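PDB 3NHI: D7 protein from Anopheles stephensi, which binds and sequesters cysteinyl leukotrienes and thromboxane A2 analogues, so that mosquito saliva can blunt the host response to blood feeding. Local coordinates for residues A[33-36]-A[41-44]; A[13-18]-A[57-62]; A[140-145]-A[149-154]; A[258-263]-A[268-273]. All coordinates share one frame; numbering follows the deposited sequence.

Contact 1: residues A[33-36]-A[41-44]. With EAH ((5S,7E,9E,11Z,14Z)-5-hydroxyicosa-7,9,11,14-tetraenoic acid), chain B.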
# COMPACT_ATOMS: atom_id res chain seq x y z
N MET A 33 10.10 14.10 7.32
CA MET A 33 9.95 12.74 7.81
C MET A 33 10.01 12.66 9.35
O MET A 33 9.23 11.93 9.95
CB MET A 33 10.95 11.78 7.16
CG MET A 33 10.64 10.32 7.45
SD MET A 33 11.28 9.14 6.25
CE MET A 33 13.04 9.44 6.40
N THR A 34 10.91 13.43 9.96
CA THR A 34 11.04 13.45 11.43
C THR A 34 9.74 13.91 12.11
O THR A 34 9.30 13.31 13.09
CB THR A 34 12.22 14.35 11.89
OG1 THR A 34 13.42 13.90 11.26
CG2 THR A 34 12.40 14.30 13.40
N LEU A 35 9.15 14.98 11.58
CA LEU A 35 7.90 15.50 12.12
C LEU A 35 6.74 14.52 11.88
O LEU A 35 5.97 14.22 12.79
CB LEU A 35 7.59 16.88 11.54
CG LEU A 35 8.40 18.04 12.15
CD1 LEU A 35 8.40 19.25 11.23
CD2 LEU A 35 7.89 18.42 13.53
N TRP A 36 6.64 14.02 10.65
CA TRP A 36 5.54 13.13 10.30
C TRP A 36 5.64 11.78 11.01
O TRP A 36 4.62 11.21 11.40
CB TRP A 36 5.42 12.93 8.78
CG TRP A 36 5.20 14.19 7.99
CD1 TRP A 36 4.89 15.44 8.47
CD2 TRP A 36 5.25 14.31 6.56
NE1 TRP A 36 4.76 16.32 7.43
CE2 TRP A 36 4.98 15.66 6.25
CE3 TRP A 36 5.51 13.41 5.52
CZ2 TRP A 36 4.95 16.13 4.93
CZ3 TRP A 36 5.49 13.88 4.21
CH2 TRP A 36 5.21 15.23 3.93
N LEU A 41 1.51 17.10 12.46
CA LEU A 41 1.08 17.67 11.18
C LEU A 41 1.73 19.04 10.97
O LEU A 41 1.06 20.08 10.93
CB LEU A 41 -0.44 17.71 11.07
CG LEU A 41 -1.15 16.36 10.87
CD1 LEU A 41 -2.65 16.57 10.82
CD2 LEU A 41 -0.65 15.68 9.60
N GLU A 42 3.05 19.00 10.84
CA GLU A 42 3.90 20.17 10.74
C GLU A 42 5.00 19.87 9.73
O GLU A 42 5.31 18.70 9.49
CB GLU A 42 4.53 20.48 12.10
CG GLU A 42 3.56 20.78 13.23
CD GLU A 42 4.23 20.71 14.59
OE1 GLU A 42 5.33 21.28 14.76
OE2 GLU A 42 3.65 20.10 15.51
N PRO A 43 5.59 20.91 9.11
CA PRO A 43 5.22 22.32 9.24
C PRO A 43 3.91 22.65 8.54
O PRO A 43 3.39 21.82 7.80
CB PRO A 43 6.37 23.05 8.54
CG PRO A 43 6.89 22.09 7.57
CD PRO A 43 6.74 20.73 8.21
N ASN A 44 3.38 23.84 8.80
CA ASN A 44 2.13 24.28 8.20
C ASN A 44 2.38 24.83 6.79
O ASN A 44 2.37 26.05 6.57
CB ASN A 44 1.46 25.31 9.12
CG ASN A 44 0.13 25.81 8.58
OD1 ASN A 44 -0.52 25.18 7.74
ND2 ASN A 44 -0.30 26.97 9.08
O1 EAH B . 4.54 -1.04 11.78
C1 EAH B . 4.55 0.21 11.69
O2 EAH B . 5.54 0.85 11.28
C2 EAH B . 3.30 0.97 12.10
C3 EAH B . 3.60 2.47 12.27
C4 EAH B . 3.30 3.25 11.00
C5 EAH B . 3.63 4.71 11.18
O3 EAH B . 2.73 5.26 11.99
C6 EAH B . 3.63 5.43 9.83
C7 EAH B . 3.80 6.93 10.00
C8 EAH B . 2.50 7.65 9.71
C9 EAH B . 2.62 9.05 10.09
C10 EAH B . 1.44 9.66 10.00
C11 EAH B . 1.61 11.06 10.40
C12 EAH B . 0.61 11.93 10.50
C13 EAH B . -0.83 11.58 10.21
C14 EAH B . -1.13 11.96 8.77
C15 EAH B . -2.25 12.56 8.37
C16 EAH B . -3.39 12.92 9.29
C17 EAH B . -4.48 11.87 9.16
C18 EAH B . -4.33 10.80 10.23
C19 EAH B . -5.62 10.02 10.38
C20 EAH B . -5.46 8.90 11.38
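L35 and E42 set their side chains at about a right angle, the leucine pointing from helix 28-37 into the loop that follows it. The approach begins at the root, with L35 CB 3.6 Å from E42 O, and its two methyls then part company. CD1 reaches the proline ring, 3.8 Å from P43 CD, whereas CD2 lies 4.0 Å from E42 OE1. The peptide bond before P43 is cis, which places the carbonyl oxygen of E42 and the CD of P43 on the same side of the bond, and both face the leucine. E42 itself extends beyond CG and spends its charge on a salt bridge with R40.

W36 comes to the same carbonyl by an edge. With CG anti to its carbonyl carbon (chi1 -59°), the indole is turned so that E42 O sits close to the ring plane, 3.2 Å from W36 NE1. The N-H points well off the oxygen, at 122°, and the bond is weak; T48 OG1 offers NE1 a second weak one. On its ring W36 is stacked with Y51, and its backbone O touches the bound lipid, 3.2 Å from EAH C11. L41 turns its CD2 to the same chain, 3.7 Å from EAH C15. With both N-H contacts weak, the stack on Y51 and the packing on L23 probably do more than polar bonding to fix this thromboxane-binding tryptophan.

Contact 2: residues A[13-18]-A[57-62]; sequences YVYKRC and TGLQIY. With EAH ((5S,7E,9E,11Z,14Z)-5-hydroxyicosa-7,9,11,14-tetraenoic acid), chain B.
Y15 and L59 cross at about a right angle, and the tyrosine can be followed outward from helix 8-22 to find them meeting only near its far end. At the root, Y15 CB lies 3.7 Å from C6 of the bound hydroxyeicosatetraenoic acid. The ring then spreads along the lipid: CD2 also rests near C6, while CG and CD1 approach C8, which sits over one face. A chi1 of -56°, with CG anti to the carbonyl carbon, aims the ring along this course. Further out the partner changes. CE1 is 4.0 Å from L59 CD1, and the hydroxyl, Y15 OH, comes within 3.8 Å of the same methyl while bonding to the backbone O of Y131. L59 CD1 in turn touches the lipid tail, 3.6 Å from EAH C20.

This is the all-helical odorant-binding fold of the PBP/GOBP family, with helix 8-22 pressed against the end of helix 46-58, where Q60 takes a positive phi in a Schellman motif. The two helices are also joined by the disulfide C18-C54. Their backbones come closest at V14 and G58, CA to CA 5.4 Å. Having no side chain, G58 presents bare backbone to the valine: V14 CG1 lies 3.7 Å from G58 CA, and V14 CG2 is 3.4 Å from G58 O. The CG1 methyl also faces L59 CD2, while I61 CD1 meets the lipid at C19.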
# COMPACT_ATOMS: atom_id res chain seq x y z
N TYR A 13 0.42 0.48 4.15
CA TYR A 13 0.48 0.81 2.73
C TYR A 13 0.14 2.28 2.50
O TYR A 13 0.85 2.99 1.78
CB TYR A 13 -0.44 -0.09 1.91
CG TYR A 13 -0.37 0.24 0.43
CD1 TYR A 13 0.54 -0.41 -0.40
CD2 TYR A 13 -1.18 1.24 -0.12
CE1 TYR A 13 0.64 -0.07 -1.74
CE2 TYR A 13 -1.08 1.59 -1.45
CZ TYR A 13 -0.18 0.92 -2.26
OH TYR A 13 -0.08 1.27 -3.59
N VAL A 14 -0.95 2.74 3.10
CA VAL A 14 -1.34 4.14 3.01
C VAL A 14 -0.25 5.08 3.51
O VAL A 14 0.13 6.03 2.83
CB VAL A 14 -2.66 4.41 3.74
CG1 VAL A 14 -2.92 5.91 3.88
CG2 VAL A 14 -3.80 3.72 3.02
N TYR A 15 0.29 4.80 4.69
CA TYR A 15 1.33 5.68 5.24
C TYR A 15 2.54 5.74 4.30
O TYR A 15 3.01 6.83 3.97
CB TYR A 15 1.76 5.26 6.65
CG TYR A 15 0.62 5.20 7.66
CD1 TYR A 15 -0.31 6.24 7.77
CD2 TYR A 15 0.48 4.10 8.50
CE1 TYR A 15 -1.36 6.18 8.68
CE2 TYR A 15 -0.57 4.03 9.42
CZ TYR A 15 -1.48 5.08 9.50
OH TYR A 15 -2.52 5.04 10.39
N LYS A 16 3.02 4.58 3.86
CA LYS A 16 4.26 4.55 3.09
C LYS A 16 4.07 5.14 1.70
O LYS A 16 4.94 5.85 1.21
CB LYS A 16 4.88 3.15 3.06
CG LYS A 16 4.15 2.10 2.22
CD LYS A 16 4.80 1.87 0.85
CE LYS A 16 4.13 0.69 0.12
NZ LYS A 16 4.81 0.41 -1.17
N ARG A 17 2.93 4.86 1.07
CA ARG A 17 2.66 5.43 -0.25
C ARG A 17 2.52 6.95 -0.17
O ARG A 17 3.00 7.67 -1.05
CB ARG A 17 1.45 4.77 -0.92
CG ARG A 17 1.02 5.40 -2.24
CD ARG A 17 2.14 5.44 -3.28
NE ARG A 17 1.60 5.86 -4.57
CZ ARG A 17 1.18 5.02 -5.51
NH1 ARG A 17 1.25 3.71 -5.33
NH2 ARG A 17 0.68 5.51 -6.64
N CYS A 18 1.88 7.43 0.88
CA CYS A 18 1.77 8.88 1.06
C CYS A 18 3.12 9.52 1.31
O CYS A 18 3.39 10.60 0.79
CB CYS A 18 0.76 9.24 2.15
SG CYS A 18 -0.96 8.88 1.69
N THR A 57 -7.41 10.38 2.86
CA THR A 57 -8.04 9.69 1.74
C THR A 57 -7.74 8.19 1.78
O THR A 57 -8.63 7.38 1.63
CB THR A 57 -7.57 10.30 0.41
OG1 THR A 57 -7.95 11.68 0.40
CG2 THR A 57 -8.19 9.58 -0.80
N GLY A 58 -6.47 7.84 2.00
CA GLY A 58 -6.07 6.44 2.02
C GLY A 58 -6.71 5.64 3.15
O GLY A 58 -7.11 4.49 2.95
N LEU A 59 -6.81 6.26 4.33
CA LEU A 59 -7.49 5.59 5.45
C LEU A 59 -9.01 5.65 5.31
O LEU A 59 -9.73 5.07 6.13
CB LEU A 59 -7.04 6.19 6.79
CG LEU A 59 -5.55 6.07 7.12
CD1 LEU A 59 -5.31 6.72 8.47
CD2 LEU A 59 -5.06 4.62 7.15
N GLN A 60 -9.47 6.38 4.30
CA GLN A 60 -10.90 6.46 3.93
C GLN A 60 -11.73 7.21 4.98
O GLN A 60 -12.96 7.06 5.07
CB GLN A 60 -11.43 5.06 3.55
CG GLN A 60 -10.64 4.49 2.36
CD GLN A 60 -10.84 3.00 2.12
OE1 GLN A 60 -11.78 2.41 2.61
NE2 GLN A 60 -9.93 2.39 1.37
N ILE A 61 -11.04 8.02 5.77
CA ILE A 61 -11.67 8.98 6.67
C ILE A 61 -12.32 10.11 5.87
O ILE A 61 -13.38 10.63 6.24
CB ILE A 61 -10.62 9.52 7.68
CG1 ILE A 61 -10.08 8.38 8.55
CG2 ILE A 61 -11.19 10.63 8.57
CD1 ILE A 61 -8.87 8.77 9.39
N TYR A 62 -11.67 10.50 4.78
CA TYR A 62 -12.21 11.45 3.81
C TYR A 62 -12.56 10.72 2.53
O TYR A 62 -11.74 9.95 2.00
CB TYR A 62 -11.17 12.54 3.51
CG TYR A 62 -11.56 13.45 2.36
CD1 TYR A 62 -12.56 14.40 2.53
CD2 TYR A 62 -10.91 13.36 1.13
CE1 TYR A 62 -12.93 15.23 1.47
CE2 TYR A 62 -11.26 14.20 0.08
CZ TYR A 62 -12.27 15.12 0.26
OH TYR A 62 -12.60 15.94 -0.80
O1 EAH B . 4.54 -1.04 11.78
C1 EAH B . 4.55 0.21 11.69
O2 EAH B . 5.54 0.85 11.28
C2 EAH B . 3.30 0.97 12.10
C3 EAH B . 3.60 2.47 12.27
C4 EAH B . 3.30 3.25 11.00
C5 EAH B . 3.63 4.71 11.18
O3 EAH B . 2.73 5.26 11.99
C6 EAH B . 3.63 5.43 9.83
C7 EAH B . 3.80 6.93 10.00
C8 EAH B . 2.50 7.65 9.71
C9 EAH B . 2.62 9.05 10.09
C10 EAH B . 1.44 9.66 10.00
C11 EAH B . 1.61 11.06 10.40
C12 EAH B . 0.61 11.93 10.50
C13 EAH B . -0.83 11.58 10.21
C14 EAH B . -1.13 11.96 8.77
C15 EAH B . -2.25 12.56 8.37
C16 EAH B . -3.39 12.92 9.29
C17 EAH B . -4.48 11.87 9.16
C18 EAH B . -4.33 10.80 10.23
C19 EAH B . -5.62 10.02 10.38
C20 EAH B . -5.46 8.90 11.38

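Contact 3: residues A[140-145]-A[149-154]; sequences KIYAAM and KQKGES. With EAH ((5S,7E,9E,11Z,14Z)-5-hydroxyicosa-7,9,11,14-tetraenoic acid), chain B.
Y142 presses its ring against the loop 149-154, yet the polar link it makes there runs through water: one molecule stands 2.8 Å from Y142 OH and donates to K149 O at 2.9 Å. The rest is packing of unlike groups. The amide of Q150 and the tyrosine slide past each other in opposite directions, their planes 72° apart, and Q150 OE1 comes to 3.3 Å from Y142 CB. A bend at chi2 (-82°) brings the amide back alongside the root of the tyrosine, where its NE2 is held by I148 O. Farther along the ring, Y142 CE1 lies 3.4 Å from K149 O.

The loop owes its shape to bonds of its own. K149 curls its ammonium back under the turn and gives a hydrogen bond to E153 O, 2.8 Å from NZ and nearly in line with that carbonyl, and others to Q150 O and to S265 O. Q150 O also accepts from E153 N, and the two donors arrive from opposite faces of its plane. A straight bond, Q150 N to E153 OE1 at 3.0 Å, ties the ends together. So gripped, the buried lysine charge is probably well compensated by carbonyl dipoles.

Residues Q150 to E153 form a type II turn, with G152 in its third position. K151, in the second, sends its NZ to the lipid carboxylate, 2.9 Å from EAH O1 with a weak bond to EAH O2; this turn thus forms the polar end of the eicosanoid pocket, where K151 also binds leukotriene C4 and thromboxane A2 ligands.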
# COMPACT_ATOMS: atom_id res chain seq x y z
N LYS A 140 0.62 -6.16 17.43
CA LYS A 140 -0.44 -6.94 18.06
C LYS A 140 -1.47 -7.41 17.03
O LYS A 140 -1.99 -8.51 17.13
CB LYS A 140 -1.15 -6.16 19.17
CG LYS A 140 -0.29 -5.88 20.38
CD LYS A 140 -1.07 -5.13 21.46
CE LYS A 140 -0.17 -4.82 22.64
NZ LYS A 140 -0.93 -4.36 23.84
N ILE A 141 -1.76 -6.56 16.05
CA ILE A 141 -2.67 -6.92 14.97
C ILE A 141 -2.11 -8.08 14.15
O ILE A 141 -2.81 -9.06 13.91
CB ILE A 141 -3.00 -5.70 14.06
CG1 ILE A 141 -3.54 -4.50 14.87
CG2 ILE A 141 -3.93 -6.11 12.89
CD1 ILE A 141 -4.94 -4.68 15.46
N TYR A 142 -0.84 -7.98 13.73
CA TYR A 142 -0.23 -9.07 12.95
C TYR A 142 -0.21 -10.37 13.74
O TYR A 142 -0.51 -11.43 13.19
CB TYR A 142 1.20 -8.73 12.54
CG TYR A 142 1.33 -7.58 11.57
CD1 TYR A 142 0.83 -7.66 10.26
CD2 TYR A 142 1.98 -6.41 11.95
CE1 TYR A 142 0.97 -6.59 9.37
CE2 TYR A 142 2.13 -5.34 11.07
CZ TYR A 142 1.62 -5.43 9.79
OH TYR A 142 1.76 -4.37 8.91
N ALA A 143 0.09 -10.28 15.04
CA ALA A 143 0.15 -11.47 15.89
C ALA A 143 -1.21 -12.15 16.01
O ALA A 143 -1.29 -13.38 16.02
CB ALA A 143 0.72 -11.11 17.27
N ALA A 144 -2.27 -11.36 16.09
CA ALA A 144 -3.63 -11.87 16.22
C ALA A 144 -4.22 -12.34 14.90
O ALA A 144 -5.17 -13.13 14.88
CB ALA A 144 -4.54 -10.83 16.86
N MET A 145 -3.67 -11.85 13.79
CA MET A 145 -4.22 -12.08 12.46
C MET A 145 -3.14 -12.55 11.49
O MET A 145 -2.63 -11.76 10.69
CB MET A 145 -4.94 -10.82 11.97
CG MET A 145 -6.21 -10.51 12.76
SD MET A 145 -6.99 -8.93 12.41
CE MET A 145 -7.36 -9.07 10.66
N LYS A 149 -0.41 -10.08 5.38
CA LYS A 149 1.00 -10.05 4.97
C LYS A 149 1.83 -9.27 5.99
O LYS A 149 1.50 -8.14 6.35
CB LYS A 149 1.16 -9.43 3.57
CG LYS A 149 2.61 -9.47 3.06
CD LYS A 149 2.91 -8.38 2.05
CE LYS A 149 3.15 -7.04 2.71
NZ LYS A 149 4.52 -6.94 3.31
N GLN A 150 2.91 -9.88 6.45
CA GLN A 150 3.71 -9.30 7.52
C GLN A 150 4.76 -8.36 6.95
O GLN A 150 5.09 -8.41 5.75
CB GLN A 150 4.38 -10.42 8.32
CG GLN A 150 3.43 -11.55 8.72
CD GLN A 150 2.60 -11.25 9.97
OE1 GLN A 150 3.15 -11.00 11.04
NE2 GLN A 150 1.27 -11.31 9.84
N LYS A 151 5.28 -7.48 7.80
CA LYS A 151 6.45 -6.69 7.41
C LYS A 151 7.61 -7.66 7.21
O LYS A 151 7.80 -8.59 7.99
CB LYS A 151 6.81 -5.69 8.50
CG LYS A 151 5.74 -4.65 8.75
CD LYS A 151 5.98 -3.86 10.04
CE LYS A 151 6.99 -2.75 9.83
NZ LYS A 151 7.16 -1.93 11.06
N GLY A 152 8.39 -7.43 6.15
CA GLY A 152 9.54 -8.28 5.82
C GLY A 152 9.18 -9.42 4.89
O GLY A 152 10.07 -10.15 4.43
N GLU A 153 7.89 -9.59 4.61
CA GLU A 153 7.40 -10.67 3.75
C GLU A 153 6.91 -10.03 2.46
O GLU A 153 6.09 -9.11 2.51
CB GLU A 153 6.24 -11.40 4.44
CG GLU A 153 5.58 -12.50 3.63
CD GLU A 153 4.41 -13.14 4.37
OE1 GLU A 153 3.77 -12.47 5.21
OE2 GLU A 153 4.10 -14.31 4.08
N SER A 154 7.39 -10.50 1.31
CA SER A 154 6.91 -9.91 0.05
C SER A 154 5.51 -10.41 -0.26
O SER A 154 5.10 -11.48 0.21
CB SER A 154 7.85 -10.24 -1.12
OG SER A 154 7.84 -11.63 -1.43
O1 EAH B . 4.54 -1.04 11.78
C1 EAH B . 4.55 0.21 11.69
O2 EAH B . 5.54 0.85 11.28
C2 EAH B . 3.30 0.97 12.10
C3 EAH B . 3.60 2.47 12.27
C4 EAH B . 3.30 3.25 11.00
C5 EAH B . 3.63 4.71 11.18
O3 EAH B . 2.73 5.26 11.99
C6 EAH B . 3.63 5.43 9.83
C7 EAH B . 3.80 6.93 10.00
C8 EAH B . 2.50 7.65 9.71
C9 EAH B . 2.62 9.05 10.09
C10 EAH B . 1.44 9.66 10.00
C11 EAH B . 1.61 11.06 10.40
C12 EAH B . 0.61 11.93 10.50
C13 EAH B . -0.83 11.58 10.21
C14 EAH B . -1.13 11.96 8.77
C15 EAH B . -2.25 12.56 8.37
C16 EAH B . -3.39 12.92 9.29
C17 EAH B . -4.48 11.87 9.16
C18 EAH B . -4.33 10.80 10.23
C19 EAH B . -5.62 10.02 10.38
C20 EAH B . -5.46 8.90 11.38
O HOH W 1 2.53 -5.46 6.43

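Contact 4: residues A[258-263]-A[268-273]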
# COMPACT_ATOMS: atom_id res chain seq x y z
N PHE A 258 8.79 -5.76 -11.77
CA PHE A 258 8.01 -6.63 -10.88
C PHE A 258 8.90 -7.16 -9.75
O PHE A 258 8.45 -7.24 -8.59
CB PHE A 258 7.46 -7.77 -11.73
CG PHE A 258 6.27 -8.51 -11.16
CD1 PHE A 258 5.07 -7.87 -10.84
CD2 PHE A 258 6.34 -9.89 -11.08
CE1 PHE A 258 3.96 -8.62 -10.39
CE2 PHE A 258 5.25 -10.64 -10.65
CZ PHE A 258 4.05 -10.01 -10.30
N ASP A 259 10.16 -7.49 -10.06
CA ASP A 259 11.11 -7.92 -9.04
C ASP A 259 11.41 -6.79 -8.06
O ASP A 259 11.47 -7.01 -6.85
CB ASP A 259 12.44 -8.39 -9.66
CG ASP A 259 12.32 -9.67 -10.48
OD1 ASP A 259 11.29 -10.38 -10.38
OD2 ASP A 259 13.29 -9.99 -11.19
N PHE A 260 11.56 -5.57 -8.57
CA PHE A 260 11.80 -4.42 -7.67
C PHE A 260 10.59 -4.22 -6.77
O PHE A 260 10.75 -3.97 -5.57
CB PHE A 260 12.13 -3.16 -8.47
CG PHE A 260 12.55 -1.98 -7.63
CD1 PHE A 260 13.38 -2.15 -6.52
CD2 PHE A 260 12.15 -0.71 -7.98
CE1 PHE A 260 13.79 -1.05 -5.76
CE2 PHE A 260 12.56 0.40 -7.23
CZ PHE A 260 13.39 0.23 -6.12
N HIS A 261 9.38 -4.34 -7.32
CA HIS A 261 8.20 -4.23 -6.48
C HIS A 261 8.10 -5.39 -5.48
O HIS A 261 7.65 -5.19 -4.35
CB HIS A 261 6.91 -4.05 -7.28
CG HIS A 261 5.83 -3.32 -6.52
ND1 HIS A 261 4.77 -2.72 -7.16
CD2 HIS A 261 5.66 -3.08 -5.20
CE1 HIS A 261 3.98 -2.16 -6.26
NE2 HIS A 261 4.49 -2.36 -5.06
N GLU A 262 8.57 -6.58 -5.85
CA GLU A 262 8.63 -7.64 -4.84
C GLU A 262 9.42 -7.18 -3.60
O GLU A 262 8.94 -7.28 -2.47
CB GLU A 262 9.18 -8.97 -5.35
CG GLU A 262 9.12 -9.97 -4.21
CD GLU A 262 9.57 -11.38 -4.52
OE1 GLU A 262 10.09 -11.64 -5.63
OE2 GLU A 262 9.41 -12.23 -3.62
N LEU A 263 10.62 -6.64 -3.84
CA LEU A 263 11.43 -6.12 -2.76
C LEU A 263 10.70 -5.05 -1.96
O LEU A 263 10.65 -5.11 -0.73
CB LEU A 263 12.75 -5.56 -3.31
CG LEU A 263 13.64 -4.81 -2.32
CD1 LEU A 263 14.00 -5.67 -1.08
CD2 LEU A 263 14.88 -4.36 -3.05
N TYR A 268 8.17 -1.93 3.29
CA TYR A 268 7.39 -0.74 2.95
C TYR A 268 8.16 0.57 3.18
O TYR A 268 7.76 1.61 2.66
CB TYR A 268 6.06 -0.75 3.71
CG TYR A 268 4.96 -1.60 3.09
CD1 TYR A 268 5.23 -2.56 2.11
CD2 TYR A 268 3.63 -1.44 3.50
CE1 TYR A 268 4.22 -3.33 1.56
CE2 TYR A 268 2.61 -2.22 2.96
CZ TYR A 268 2.91 -3.15 1.98
OH TYR A 268 1.92 -3.94 1.40
N ALA A 269 9.26 0.51 3.92
CA ALA A 269 10.09 1.69 4.16
C ALA A 269 11.18 1.88 3.11
O ALA A 269 11.93 2.85 3.17
CB ALA A 269 10.70 1.66 5.56
N TYR A 270 11.26 0.97 2.14
CA TYR A 270 12.41 0.91 1.22
C TYR A 270 12.78 2.24 0.56
O TYR A 270 13.96 2.60 0.52
CB TYR A 270 12.21 -0.17 0.15
CG TYR A 270 13.49 -0.42 -0.62
CD1 TYR A 270 14.44 -1.31 -0.13
CD2 TYR A 270 13.76 0.26 -1.81
CE1 TYR A 270 15.63 -1.53 -0.81
CE2 TYR A 270 14.95 0.04 -2.50
CZ TYR A 270 15.87 -0.86 -1.99
OH TYR A 270 17.05 -1.08 -2.67
N LEU A 271 11.79 2.96 0.02
CA LEU A 271 12.05 4.20 -0.71
C LEU A 271 12.09 5.44 0.18
O LEU A 271 12.39 6.53 -0.30
CB LEU A 271 11.01 4.40 -1.82
CG LEU A 271 10.98 3.39 -2.98
CD1 LEU A 271 9.84 3.70 -3.93
CD2 LEU A 271 12.30 3.40 -3.75
N LEU A 272 11.81 5.27 1.47
CA LEU A 272 11.47 6.42 2.32
C LEU A 272 12.61 7.35 2.74
O LEU A 272 12.36 8.53 3.01
CB LEU A 272 10.61 5.98 3.52
CG LEU A 272 9.30 5.25 3.18
CD1 LEU A 272 8.37 5.18 4.38
CD2 LEU A 272 8.56 5.86 1.98
N ARG A 273 13.84 6.83 2.79
CA ARG A 273 15.01 7.66 3.10
C ARG A 273 15.62 8.27 1.84
O ARG A 273 15.27 7.90 0.71
CB ARG A 273 16.08 6.85 3.85
CG ARG A 273 15.55 5.93 4.94
CD ARG A 273 15.38 6.64 6.28
NE ARG A 273 16.67 6.90 6.93
CZ ARG A 273 17.19 8.11 7.12
NH1 ARG A 273 16.54 9.20 6.72
NH2 ARG A 273 18.37 8.23 7.71
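A helix followed by a type I turn that folds back on it, helix 251-266 with the turn A269-L272, brings F260 and L263 against Y270. Both aromatic side chains swing CG anti to the backbone N (chi1 -173° in F260). Their ring planes stand 83° apart with centroids 5.8 Å from each other, and the phenylalanine receives the tyrosine at its rim: Y270 CE2 lies near the F260 plane, 3.6 Å from F260 CE1.

L263 takes a face of the same tyrosine. Its CD2 sits 4.1 Å from the Y270 centroid in an off-centre CH-pi contact, leaning toward CE1, from which it is 3.7 Å away. The neighbouring L271 completes the apolar cluster, its CD2 lying in plane at the edge of the Y270 ring and 4.1 Å from F260 CZ. The contact is thus entirely apolar between the two segments.

Helix 280-288 packs on this cluster as well: F260 touches V283, and L263 and Y270 both lie on E286. L271 and L272 also touch E20 of helix 8-22, so that the turn sits where helices 251-266, 280-288 and 8-22 come together.

How the contacts relate
Contacts 1, 2 and 3 all touch the bound lipid, and contact 4 stands apart from it. Along the chain contact 1 is nested inside the loop closed by contact 2, helices 8-22, 28-37 and 46-58 following one another; contacts 3 and 4 come later in series. Contacts 1 and 3 lie about 27 Å apart between centres but about 13 Å between nearest atoms, a gap the lipid bridges, with its carboxylate at contact 3. Contact 4 touches each of the others: Y268 packs on K16 of contact 2, L272 on M33 of contact 1, and E262 OE2 probably hydrogen-bonds S154 OG of contact 3. The C-terminal part thus packs against helices 8-22 and 28-37, which also border the lipid.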